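Local coordinates for sensor protein KdpD (Escherichia coli, PDB 4Y2F) that is the histidine kinase of a potassium-sensing two-component system, here represented by its GAF domain, which probably has a sensory or regulatory role, at residues T58-D62 with A63-W67; L126-A129 with N130-R134. All blocks are in the same frame, centred on the assembly; numbering follows the deposited sequence.

Contact 1: T58-D62 with A63-W67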
ATOM      1  N   THR A  58     -18.970 -14.748 -14.446  1.00 21.52           N
ATOM      2  CA  THR A  58     -19.781 -15.875 -14.019  1.00 22.09           C
ATOM      3  C   THR A  58     -20.326 -15.573 -12.625  1.00 20.89           C
ATOM      4  O   THR A  58     -19.644 -14.951 -11.810  1.00 21.90           O
ATOM      5  CB  THR A  58     -18.925 -17.144 -13.973  1.00 26.70           C
ATOM      6  OG1 THR A  58     -18.089 -17.207 -15.132  1.00 34.14           O
ATOM      7  CG2 THR A  58     -19.812 -18.380 -13.972  1.00 26.45           C
ATOM      8  N   PRO A  59     -21.563 -15.978 -12.323  1.00 21.38           N
ATOM      9  CA  PRO A  59     -22.103 -15.711 -10.982  1.00 22.18           C
ATOM     10  C   PRO A  59     -21.330 -16.460  -9.907  1.00 24.45           C
ATOM     11  O   PRO A  59     -21.023 -17.645 -10.053  1.00 28.30           O
ATOM     12  CB  PRO A  59     -23.544 -16.229 -11.060  1.00 26.57           C
ATOM     13  CG  PRO A  59     -23.857 -16.346 -12.485  1.00 31.18           C
ATOM     14  CD  PRO A  59     -22.579 -16.499 -13.251  1.00 23.58           C
ATOM     15  N   TRP A  60     -21.040 -15.766  -8.818  1.00 24.40           N
ATOM     16  CA  TRP A  60     -20.405 -16.366  -7.651  1.00 28.70           C
ATOM     17  C   TRP A  60     -21.450 -16.584  -6.568  1.00 32.60           C
ATOM     18  O   TRP A  60     -22.582 -16.099  -6.651  1.00 25.87           O
ATOM     19  CB  TRP A  60     -19.276 -15.483  -7.118  1.00 28.51           C
ATOM     20  CG  TRP A  60     -19.729 -14.120  -6.757  1.00 25.31           C
ATOM     21  CD1 TRP A  60     -20.248 -13.710  -5.561  1.00 26.16           C
ATOM     22  CD2 TRP A  60     -19.719 -12.977  -7.605  1.00 21.60           C
ATOM     23  NE1 TRP A  60     -20.556 -12.376  -5.615  1.00 22.07           N
ATOM     24  CE2 TRP A  60     -20.243 -11.900  -6.862  1.00 23.18           C
ATOM     25  CE3 TRP A  60     -19.310 -12.751  -8.922  1.00 24.97           C
ATOM     26  CZ2 TRP A  60     -20.372 -10.618  -7.390  1.00 28.15           C
ATOM     27  CZ3 TRP A  60     -19.421 -11.470  -9.439  1.00 24.09           C
ATOM     28  CH2 TRP A  60     -19.951 -10.420  -8.676  1.00 25.51           C
ATOM     29  N   ASP A  61     -21.064 -17.342  -5.549  1.00 32.40           N
ATOM     30  CA  ASP A  61     -21.977 -17.624  -4.452  1.00 34.45           C
ATOM     31  C   ASP A  61     -21.964 -16.448  -3.482  1.00 20.20           C
ATOM     32  O   ASP A  61     -20.925 -16.135  -2.888  1.00 23.03           O
ATOM     33  CB  ASP A  61     -21.586 -18.923  -3.750  1.00 40.87           C
ATOM     34  CG  ASP A  61     -22.581 -19.324  -2.677  1.00 42.07           C
ATOM     35  OD1 ASP A  61     -23.281 -20.347  -2.850  1.00 48.04           O
ATOM     36  OD2 ASP A  61     -22.674 -18.615  -1.659  1.00 40.09           O
ATOM     37  N   ASP A  62     -23.120 -15.788  -3.339  1.00 31.28           N
ATOM     38  CA  ASP A  62     -23.212 -14.613  -2.477  1.00 34.20           C
ATOM     39  C   ASP A  62     -22.878 -14.945  -1.033  1.00 27.52           C
ATOM     40  O   ASP A  62     -22.258 -14.136  -0.333  1.00 22.40           O
ATOM     41  CB  ASP A  62     -24.625 -14.030  -2.524  1.00 37.85           C
ATOM     42  CG  ASP A  62     -25.006 -13.504  -3.892  1.00 60.25           C
ATOM     43  OD1 ASP A  62     -24.114 -13.032  -4.629  1.00 63.03           O
ATOM     44  OD2 ASP A  62     -26.209 -13.556  -4.225  1.00 59.90           O
ATOM     45  N   ALA A  63     -23.282 -16.125  -0.562  1.00 25.68           N
ATOM     46  CA  ALA A  63     -23.063 -16.463   0.837  1.00 27.97           C
ATOM     47  C   ALA A  63     -21.613 -16.830   1.116  1.00 23.28           C
ATOM     48  O   ALA A  63     -21.110 -16.545   2.209  1.00 23.84           O
ATOM     49  CB  ALA A  63     -24.017 -17.581   1.266  1.00 28.55           C
ATOM     50  N   ILE A  64     -20.921 -17.436   0.149  1.00 21.88           N
ATOM     51  CA  ILE A  64     -19.496 -17.695   0.309  1.00 19.54           C
ATOM     52  C   ILE A  64     -18.707 -16.391   0.253  1.00 18.44           C
ATOM     53  O   ILE A  64     -17.747 -16.197   1.012  1.00 19.54           O
ATOM     54  CB  ILE A  64     -19.010 -18.742  -0.712  1.00 19.75           C
ATOM     55  CG1 ILE A  64     -19.807 -20.043  -0.546  1.00 26.84           C
ATOM     56  CG2 ILE A  64     -17.516 -18.983  -0.570  1.00 23.17           C
ATOM     57  CD1 ILE A  64     -19.626 -20.692   0.811  1.00 32.21           C
ATOM     58  N   ALA A  65     -19.127 -15.460  -0.613  1.00 17.49           N
ATOM     59  CA  ALA A  65     -18.541 -14.122  -0.589  1.00 16.09           C
ATOM     60  C   ALA A  65     -18.720 -13.480   0.783  1.00 15.32           C
ATOM     61  O   ALA A  65     -17.766 -12.942   1.361  1.00 17.96           O
ATOM     62  CB  ALA A  65     -19.169 -13.264  -1.684  1.00 16.64           C
ATOM     63  N   GLN A  66     -19.937 -13.549   1.336  1.00 19.35           N
ATOM     64  CA  GLN A  66     -20.152 -13.017   2.677  1.00 20.49           C
ATOM     65  C   GLN A  66     -19.253 -13.713   3.697  1.00 20.11           C
ATOM     66  O   GLN A  66     -18.715 -13.060   4.602  1.00 24.65           O
ATOM     67  CB  GLN A  66     -21.630 -13.135   3.070  1.00 21.72           C
ATOM     68  CG  GLN A  66     -22.014 -12.342   4.321  1.00 24.42           C
ATOM     69  CD  GLN A  66     -21.952 -10.835   4.120  1.00 28.11           C
ATOM     70  OE1 GLN A  66     -22.490 -10.300   3.146  1.00 26.32           O
ATOM     71  NE2 GLN A  66     -21.289 -10.142   5.046  1.00 28.51           N
ATOM     72  N   TRP A  67     -19.084 -15.037   3.573  1.00 19.29           N
ATOM     73  CA  TRP A  67     -18.196 -15.785   4.467  1.00 22.50           C
ATOM     74  C   TRP A  67     -16.766 -15.261   4.389  1.00 19.30           C
ATOM     75  O   TRP A  67     -16.099 -15.076   5.417  1.00 21.99           O
ATOM     76  CB  TRP A  67     -18.224 -17.272   4.104  1.00 24.67           C
ATOM     77  CG  TRP A  67     -17.224 -18.130   4.882  1.00 26.74           C
ATOM     78  CD1 TRP A  67     -17.446 -18.776   6.066  1.00 32.65           C
ATOM     79  CD2 TRP A  67     -15.873 -18.443   4.508  1.00 22.91           C
ATOM     80  NE1 TRP A  67     -16.319 -19.461   6.455  1.00 32.30           N
ATOM     81  CE2 TRP A  67     -15.335 -19.266   5.522  1.00 30.45           C
ATOM     82  CE3 TRP A  67     -15.058 -18.090   3.426  1.00 21.98           C
ATOM     83  CZ2 TRP A  67     -14.025 -19.745   5.482  1.00 27.51           C
ATOM     84  CZ3 TRP A  67     -13.753 -18.571   3.390  1.00 24.93           C
ATOM     85  CH2 TRP A  67     -13.255 -19.394   4.406  1.00 27.70           C
TER

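Contact 2: L126-A129 with N130-R134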
ATOM      1  N   LEU A 126      -3.926  -4.933  -1.017  1.00 16.34           N
ATOM      2  CA  LEU A 126      -3.525  -4.163   0.153  1.00 15.40           C
ATOM      3  C   LEU A 126      -3.665  -2.667  -0.106  1.00 16.96           C
ATOM      4  O   LEU A 126      -4.148  -1.924   0.758  1.00 16.70           O
ATOM      5  CB  LEU A 126      -2.089  -4.517   0.519  1.00 18.95           C
ATOM      6  CG  LEU A 126      -1.432  -3.770   1.667  1.00 25.64           C
ATOM      7  CD1 LEU A 126      -2.291  -3.869   2.929  1.00 34.67           C
ATOM      8  CD2 LEU A 126      -0.077  -4.384   1.900  1.00 28.86           C
ATOM      9  N   LEU A 127      -3.277  -2.210  -1.296  1.00 17.25           N
ATOM     10  CA  LEU A 127      -3.420  -0.792  -1.618  1.00 15.10           C
ATOM     11  C   LEU A 127      -4.890  -0.398  -1.723  1.00 14.61           C
ATOM     12  O   LEU A 127      -5.292   0.667  -1.232  1.00 16.77           O
ATOM     13  CB  LEU A 127      -2.685  -0.482  -2.918  1.00 16.47           C
ATOM     14  CG  LEU A 127      -1.166  -0.528  -2.907  1.00 27.69           C
ATOM     15  CD1 LEU A 127      -0.731   0.170  -4.158  1.00 31.16           C
ATOM     16  CD2 LEU A 127      -0.592   0.190  -1.704  1.00 30.41           C
ATOM     17  N   VAL A 128      -5.724  -1.256  -2.324  1.00 14.28           N
ATOM     18  CA  VAL A 128      -7.153  -0.981  -2.374  1.00 16.65           C
ATOM     19  C   VAL A 128      -7.737  -0.903  -0.968  1.00 17.34           C
ATOM     20  O   VAL A 128      -8.524  -0.001  -0.649  1.00 17.57           O
ATOM     21  CB  VAL A 128      -7.870  -2.033  -3.238  1.00 15.10           C
ATOM     22  CG1 VAL A 128      -9.376  -1.841  -3.137  1.00 18.45           C
ATOM     23  CG2 VAL A 128      -7.388  -1.931  -4.683  1.00 18.42           C
ATOM     24  N   ALA A 129      -7.354  -1.845  -0.104  1.00 16.19           N
ATOM     25  CA  ALA A 129      -7.867  -1.860   1.259  1.00 17.09           C
ATOM     26  C   ALA A 129      -7.491  -0.589   2.006  1.00 17.53           C
ATOM     27  O   ALA A 129      -8.311  -0.039   2.744  1.00 19.42           O
ATOM     28  CB  ALA A 129      -7.344  -3.088   2.003  1.00 18.20           C
ATOM     29  N   ASN A 130      -6.254  -0.109   1.823  1.00 18.57           N
ATOM     30  CA  ASN A 130      -5.824   1.128   2.471  1.00 18.83           C
ATOM     31  C   ASN A 130      -6.679   2.306   2.023  1.00 19.21           C
ATOM     32  O   ASN A 130      -7.000   3.189   2.828  1.00 19.10           O
ATOM     33  CB  ASN A 130      -4.361   1.416   2.125  1.00 20.11           C
ATOM     34  CG  ASN A 130      -3.386   0.560   2.895  1.00 27.44           C
ATOM     35  OD1 ASN A 130      -3.757  -0.136   3.837  1.00 38.31           O
ATOM     36  ND2 ASN A 130      -2.115   0.632   2.516  1.00 37.33           N
ATOM     37  N   ALA A 131      -7.047   2.344   0.741  1.00 17.69           N
ATOM     38  CA  ALA A 131      -7.885   3.434   0.245  1.00 18.32           C
ATOM     39  C   ALA A 131      -9.283   3.374   0.848  1.00 20.51           C
ATOM     40  O   ALA A 131      -9.823   4.393   1.297  1.00 21.54           O
ATOM     41  CB  ALA A 131      -7.930   3.402  -1.285  1.00 19.86           C
ATOM     42  N   LEU A 132      -9.879   2.180   0.875  1.00 19.08           N
ATOM     43  CA  LEU A 132     -11.176   1.993   1.516  1.00 18.91           C
ATOM     44  C   LEU A 132     -11.122   2.342   2.997  1.00 19.79           C
ATOM     45  O   LEU A 132     -12.040   2.979   3.523  1.00 23.12           O
ATOM     46  CB  LEU A 132     -11.616   0.542   1.340  1.00 21.41           C
ATOM     47  CG  LEU A 132     -11.976   0.163  -0.088  1.00 17.27           C
ATOM     48  CD1 LEU A 132     -12.328  -1.335  -0.158  1.00 19.30           C
ATOM     49  CD2 LEU A 132     -13.150   1.014  -0.558  1.00 18.90           C
ATOM     50  N   GLU A 133     -10.043   1.946   3.682  1.00 21.82           N
ATOM     51  CA  GLU A 133      -9.901   2.271   5.101  1.00 21.55           C
ATOM     52  C   GLU A 133      -9.846   3.777   5.317  1.00 22.80           C
ATOM     53  O   GLU A 133     -10.481   4.308   6.234  1.00 24.65           O
ATOM     54  CB  GLU A 133      -8.651   1.589   5.675  1.00 26.21           C
ATOM     55  CG  GLU A 133      -8.302   1.969   7.124  1.00 27.65           C
ATOM     56  CD  GLU A 133      -7.011   1.315   7.607  1.00 29.37           C
ATOM     57  OE1 GLU A 133      -6.171   0.952   6.762  1.00 36.60           O
ATOM     58  OE2 GLU A 133      -6.837   1.168   8.834  1.00 49.15           O
ATOM     59  N   ARG A 134      -9.098   4.480   4.465  1.00 22.24           N
ATOM     60  CA  ARG A 134      -8.996   5.925   4.590  1.00 23.79           C
ATOM     61  C   ARG A 134     -10.358   6.591   4.427  1.00 24.93           C
ATOM     62  O   ARG A 134     -10.745   7.443   5.236  1.00 26.94           O
ATOM     63  CB  ARG A 134      -7.994   6.467   3.575  1.00 22.96           C
ATOM     64  CG  ARG A 134      -7.854   7.971   3.649  1.00 24.64           C
ATOM     65  CD  ARG A 134      -6.796   8.468   2.692  1.00 33.24           C
ATOM     66  NE  ARG A 134      -7.180   8.250   1.299  1.00 33.46           N
ATOM     67  CZ  ARG A 134      -6.604   7.368   0.488  1.00 37.27           C
ATOM     68  NH1 ARG A 134      -5.607   6.603   0.927  1.00 39.02           N
ATOM     69  NH2 ARG A 134      -7.028   7.250  -0.764  1.00 41.73           N
TER

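Contact 1: T58-D62 with A63-W67
Asp-61 holds CG anti to its own N (chi1 -175°), beside the carbonyl carbon, and this brings OD2 to the N-H groups of Ala-63 and Ile-64. The carboxylate is thereby turned forward over the start of the helix. Ile-64 has CG1 on the side of its own backbone N (chi1 -58°), which brings that carbon against the same carboxylate.

One oxygen does the capping. OD2 of Asp-61 accepts from Ile-64 N at 2.8 Å, on the anti side and out of the carboxylate plane. It also lies 2.8 Å from Ala-63 N, but that bond is strongly bent, at 117°, and weak. The first turn of the helix would probably favour a negative charge here. Ile-64 CG1 leans on the carboxylate, 3.4 Å from Asp-61 OD2. The two side chains cross at a slant, and CG1 also touches CB of Asp-61. Ile-64 continues onto Ala-75 of strand 75-76.

Behind the cap the backbone bonds begin. Ala-65 N donates to Asp-61 O at 3.0 Å, and Gln-66 N to Asp-62 O at 2.9 Å. Ala-65 turns its methyl group back to the incoming chain, and CB lies 4.0 Å from Trp-60 CD1 in an oblique approach to the indole. The methyl also reaches Leu-101, while Trp-60 extends over Val-103, Gln-38 and Leu-40, and its ring joins the loop to the sheet. Gln-66 bonds through NE2 to Gly-46 O and Asp-70 OD1, and through OE1 to Leu-48 N.

The arrangement is an aspartate N-cap. It starts helix 62-71, which lies against the antiparallel sheet of the GAF domain.

Contact 2: L126-A129 with N130-R134
Asn-130 and Leu-126 meet one turn apart, where the packing is close. CG of Asn-130 lies on the side of its own backbone N (chi1 -77°), which folds the amide group back over the preceding turn. Its CG sits 3.4 Å from Leu-126 O. That oxygen already accepts from Asn-130 N at 3.0 Å. The two side chains run at a slant to one another.

Ala-129 O is held by Glu-133 N at 2.8 Å, and Glu-133 CB rests 3.4 Å from the same oxygen. Leu-132 N donates to Val-128 O at 3.0 Å. These are the i to i+4 bonds of an alpha helix, here in the long C-terminal helix 115-142 of the GAF domain. The helix packs with helix 18-33 on the sheet, and Val-128, Ala-129 and Leu-132 all touch Leu-92.

Between side chains the fit is looser. Val-128 CG1 and Leu-132 CD1 are 4.2 Å apart, and both residues also turn to Ile-21 or Ser-25 of helix 18-33. In the dimer every residue of the contact is buried, and the second subunit covers one side. Leu-126, Leu-127 and Asn-130 pack on Leu-127, Leu-126 and Asn-130 of that subunit. Glu-133 extends away from the turn to bond Ser-94 and form a salt bridge with Lys-137.

How the contacts relate
Contact 1 is at the surface and contact 2 is buried. They lie on opposite sides of the chain's centre, with their own centres about 22 Å apart and nearest atoms about 13 Å apart. They do not touch. Contact 1 joins a loop to the start of helix 62-71, whereas contact 2 stays within helix 115-142. Both helices reach strand 97-106, so the sheet links them. The chemistry follows the place. At 58-67 a carboxylate serves backbone N-H groups that have no preceding turn. At 126-134 the carbonyls of 126-130 each have their partner one turn on, and mostly apolar side chains face the sheet, helices 4-13 and 18-33, and the second subunit.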